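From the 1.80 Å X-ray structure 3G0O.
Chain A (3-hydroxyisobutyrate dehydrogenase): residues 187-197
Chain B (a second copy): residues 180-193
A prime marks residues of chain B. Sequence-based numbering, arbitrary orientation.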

# COMPACT_ATOMS: atom_id res chain seq x y z
N GLY A 187 -1.55 -7.81 -6.49
CA GLY A 187 -2.85 -8.44 -6.57
C GLY A 187 -3.66 -8.37 -5.29
O GLY A 187 -4.85 -8.04 -5.33
N VAL A 188 -3.03 -8.68 -4.17
CA VAL A 188 -3.72 -8.64 -2.89
C VAL A 188 -4.14 -7.21 -2.57
O VAL A 188 -5.22 -6.98 -2.05
N HIS A 189 -3.28 -6.24 -2.89
CA HIS A 189 -3.62 -4.85 -2.60
C HIS A 189 -4.83 -4.37 -3.41
O HIS A 189 -5.68 -3.66 -2.87
N ILE A 190 -4.92 -4.74 -4.68
CA ILE A 190 -6.08 -4.32 -5.45
C ILE A 190 -7.34 -4.93 -4.83
O ILE A 190 -8.34 -4.24 -4.63
N ALA A 191 -7.29 -6.22 -4.52
CA ALA A 191 -8.44 -6.89 -3.94
C ALA A 191 -8.82 -6.33 -2.57
O ALA A 191 -10.00 -6.17 -2.26
N ALA A 192 -7.82 -6.03 -1.74
CA ALA A 192 -8.07 -5.48 -0.42
C ALA A 192 -8.70 -4.09 -0.55
O ALA A 192 -9.62 -3.75 0.18
N ALA A 193 -8.21 -3.30 -1.51
CA ALA A 193 -8.76 -1.97 -1.72
C ALA A 193 -10.24 -2.10 -2.08
O ALA A 193 -11.09 -1.41 -1.52
N ALA A 194 -10.54 -3.02 -3.00
CA ALA A 194 -11.91 -3.25 -3.43
C ALA A 194 -12.79 -3.68 -2.27
O ALA A 194 -13.91 -3.21 -2.13
N GLU A 195 -12.28 -4.59 -1.45
CA GLU A 195 -13.04 -5.08 -0.31
C GLU A 195 -13.38 -3.92 0.63
O GLU A 195 -14.53 -3.79 1.06
N ALA A 196 -12.40 -3.08 0.92
CA ALA A 196 -12.60 -1.94 1.81
C ALA A 196 -13.58 -0.90 1.26
O ALA A 196 -14.40 -0.37 2.00
N MSE A 197 -13.49 -0.62 -0.04
CA MSE A 197 -14.39 0.37 -0.64
C MSE A 197 -15.81 -0.16 -0.74
O MSE A 197 -16.76 0.58 -0.57
N ILE B 180 -12.67 2.39 11.24
CA ILE B 180 -12.79 0.93 11.18
C ILE B 180 -12.44 0.44 9.78
O ILE B 180 -11.66 -0.50 9.62
N ILE B 181 -13.01 1.08 8.76
CA ILE B 181 -12.72 0.68 7.39
C ILE B 181 -11.23 0.87 7.12
O ILE B 181 -10.59 0.03 6.50
N HIS B 182 -10.67 1.98 7.60
CA HIS B 182 -9.25 2.24 7.42
C HIS B 182 -8.39 1.11 8.01
O HIS B 182 -7.41 0.69 7.41
N GLN B 183 -8.77 0.63 9.19
CA GLN B 183 -8.01 -0.43 9.85
C GLN B 183 -8.08 -1.76 9.11
O GLN B 183 -7.20 -2.61 9.29
N LEU B 184 -9.11 -1.94 8.29
CA LEU B 184 -9.23 -3.16 7.50
C LEU B 184 -8.03 -3.15 6.55
O LEU B 184 -7.32 -4.15 6.43
N LEU B 185 -7.81 -2.01 5.91
CA LEU B 185 -6.69 -1.88 4.98
C LEU B 185 -5.34 -1.98 5.70
O LEU B 185 -4.44 -2.70 5.25
N ALA B 186 -5.19 -1.27 6.81
CA ALA B 186 -3.94 -1.30 7.56
C ALA B 186 -3.61 -2.73 7.96
O ALA B 186 -2.49 -3.20 7.77
N GLY B 187 -4.61 -3.43 8.51
CA GLY B 187 -4.40 -4.80 8.95
C GLY B 187 -4.08 -5.77 7.84
O GLY B 187 -3.16 -6.58 7.95
N VAL B 188 -4.86 -5.71 6.76
CA VAL B 188 -4.63 -6.60 5.63
C VAL B 188 -3.27 -6.32 5.00
O VAL B 188 -2.56 -7.24 4.60
N HIS B 189 -2.90 -5.05 4.92
CA HIS B 189 -1.61 -4.71 4.32
C HIS B 189 -0.44 -5.24 5.13
O HIS B 189 0.54 -5.73 4.56
N ILE B 190 -0.50 -5.16 6.46
CA ILE B 190 0.60 -5.69 7.25
C ILE B 190 0.70 -7.20 7.01
O ILE B 190 1.79 -7.73 6.78
N ALA B 191 -0.44 -7.89 7.06
CA ALA B 191 -0.44 -9.33 6.86
C ALA B 191 0.02 -9.73 5.45
O ALA B 191 0.76 -10.70 5.29
N ALA B 192 -0.40 -8.98 4.44
CA ALA B 192 -0.00 -9.27 3.07
C ALA B 192 1.50 -9.06 2.92
O ALA B 192 2.18 -9.84 2.26
N ALA B 193 2.02 -8.00 3.54
CA ALA B 193 3.45 -7.73 3.46
C ALA B 193 4.21 -8.91 4.06
O ALA B 193 5.17 -9.42 3.47

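Two helices, one from each copy of 3-hydroxyisobutyrate dehydrogenase, pack nearly antiparallel. Their axes cross at 163° and approach to 9.4 Å. Together the two stretches bury 466 Å². No direct hydrogen bond joins them. The contact is mostly apolar, with two waters bridging at its histidines.

Gly187 makes no contact. Val188 points its CB toward chain B and adopts the t rotamer. Its CG1 lies 3.7 Å from Ala192′ CB. The same CG1 is 4.5 Å from Val188′ CG1, a looser approach between equivalent residues.

His189 leaves its helix sideways, but with chi1 in m its ring comes nearer to the partner. There it meets His189′, which has the same rotamer. The CD2 atoms of His189 and His189′ are 3.6 Å apart. The ring centroids are separated by 4.8 Å and the planes are inclined at 65°, so the pair is oblique. Two waters link these residues. Water 1 donates to His189 O at 2.9 Å and sits 2.7 Å from His189′ NE2. Water 2 repeats this with the chains exchanged, donating to His189′ O at 2.9 Å and lying 2.7 Å from His189 NE2. Each water thus ties a backbone carbonyl of one helix to an imidazole nitrogen of the other.

Ile190 points away, and Ala191 is out of reach. Ala192 points toward chain B. Its CB is 3.7 Å from Val188′ CG1, which mirrors the earlier valine-alanine contact; Val188′ is also t. Ala192 CB also lies 4.3 Å from His189′ NE2. On the backbone side, Ala192 O is 3.6 Å from CD2 of Leu185′. That leucine starts sideways, but its m, t conformation brings its end nearer to chain A.

Ala193 points sideways, and its CA lies 4.0 Å from Leu185′ CD2. Ala194 points away. Glu195 also starts sideways, but its t, t chain carries its end closer. OE2 of Glu195 passes 4.2 Å from CD1 of Leu184′, a contact with a methyl group; both carboxylate oxygens are hydrogen-bonded elsewhere in the structure.

Ala196 points toward chain B and has the largest covered area of any residue here, 73 Å². Three side chains of chain B contact its small methyl group. Ala196 CB is 3.6 Å from Leu185′ CG, 4.2 Å from Leu184′ CD2 and 4.2 Å from Ile181′ CG2. Leu184′ is t, t and Ile181′ is m, t; both point toward chain A. Ile181′ CG2 also reaches Ala196 O at 3.5 Å. Met197, a selenomethionine, points away.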

# COMPACT_ATOMS: atom_id res chain seq x y z
CB VAL A 188 -2.82 -9.17 -1.75
CG1 VAL A 188 -3.45 -8.87 -0.40
CG2 VAL A 188 -2.63 -10.68 -1.92
CB HIS A 189 -2.41 -3.95 -2.83
CG HIS A 189 -1.32 -4.14 -1.81
ND1 HIS A 189 -0.04 -3.65 -1.98
CD2 HIS A 189 -1.32 -4.79 -0.62
CE1 HIS A 189 0.70 -4.00 -0.94
NE2 HIS A 189 -0.05 -4.69 -0.11
CB ILE A 190 -6.00 -4.75 -6.93
CG1 ILE A 190 -4.85 -4.01 -7.63
CG2 ILE A 190 -7.32 -4.45 -7.63
CD1 ILE A 190 -4.57 -4.49 -9.04
CB ALA A 191 -8.19 -8.41 -3.84
CB ALA A 192 -6.77 -5.40 0.39
CB ALA A 193 -8.01 -1.26 -2.85
CB ALA A 194 -11.94 -4.30 -4.53
CB GLU A 195 -12.24 -6.15 0.44
CG GLU A 195 -12.96 -6.76 1.63
CD GLU A 195 -12.24 -7.99 2.15
OE1 GLU A 195 -12.02 -8.93 1.36
OE2 GLU A 195 -11.90 -8.01 3.35
CB ALA A 196 -11.27 -1.29 2.12
CB MSE A 197 -13.87 0.80 -2.02
CG MSE A 197 -12.60 1.63 -1.95
SE MSE A 197 -12.87 3.37 -1.07
CE MSE A 197 -12.97 4.46 -2.65
CB ILE B 180 -14.23 0.47 11.53
CG1 ILE B 180 -14.48 0.69 13.02
CG2 ILE B 180 -14.42 -1.00 11.16
CD1 ILE B 180 -15.92 0.51 13.43
CB ILE B 181 -13.56 1.51 6.40
CG1 ILE B 181 -15.05 1.26 6.68
CG2 ILE B 181 -13.22 1.12 4.97
CD1 ILE B 181 -15.99 2.09 5.84
CB HIS B 182 -8.85 3.57 8.06
CG HIS B 182 -7.37 3.84 8.02
ND1 HIS B 182 -6.51 3.41 9.00
CD2 HIS B 182 -6.60 4.42 7.06
CE1 HIS B 182 -5.27 3.71 8.65
NE2 HIS B 182 -5.30 4.32 7.48
CB GLN B 183 -8.47 -0.61 11.30
CG GLN B 183 -8.10 0.55 12.21
CD GLN B 183 -6.63 0.93 12.12
OE1 GLN B 183 -6.23 1.71 11.26
NE2 GLN B 183 -5.81 0.36 13.01
CB LEU B 184 -10.55 -3.16 6.70
CG LEU B 184 -10.87 -4.37 5.80
CD1 LEU B 184 -12.33 -4.31 5.39
CD2 LEU B 184 -9.97 -4.39 4.57
CB LEU B 185 -6.78 -0.56 4.22
CG LEU B 185 -7.88 -0.50 3.15
CD1 LEU B 185 -8.05 0.93 2.64
CD2 LEU B 185 -7.52 -1.44 2.01
CB ALA B 186 -4.04 -0.41 8.80
CB VAL B 188 -5.73 -6.44 4.56
CG1 VAL B 188 -5.34 -7.18 3.28
CG2 VAL B 188 -7.05 -6.99 5.09
CB HIS B 189 -1.51 -3.19 4.11
CG HIS B 189 -2.41 -2.67 3.03
ND1 HIS B 189 -2.69 -1.33 2.87
CD2 HIS B 189 -3.12 -3.32 2.08
CE1 HIS B 189 -3.53 -1.18 1.87
NE2 HIS B 189 -3.81 -2.37 1.37
CB ILE B 190 0.41 -5.44 8.76
CG1 ILE B 190 0.50 -3.94 9.06
CG2 ILE B 190 1.50 -6.19 9.54
CD1 ILE B 190 0.16 -3.56 10.49
CB ALA B 191 -1.85 -9.91 7.14
CB ALA B 192 -0.77 -8.38 2.09
CB ALA B 193 3.79 -6.45 4.23
O HOH W 1 -4.69 -1.59 -1.02
O HOH W 2 1.42 -4.38 2.10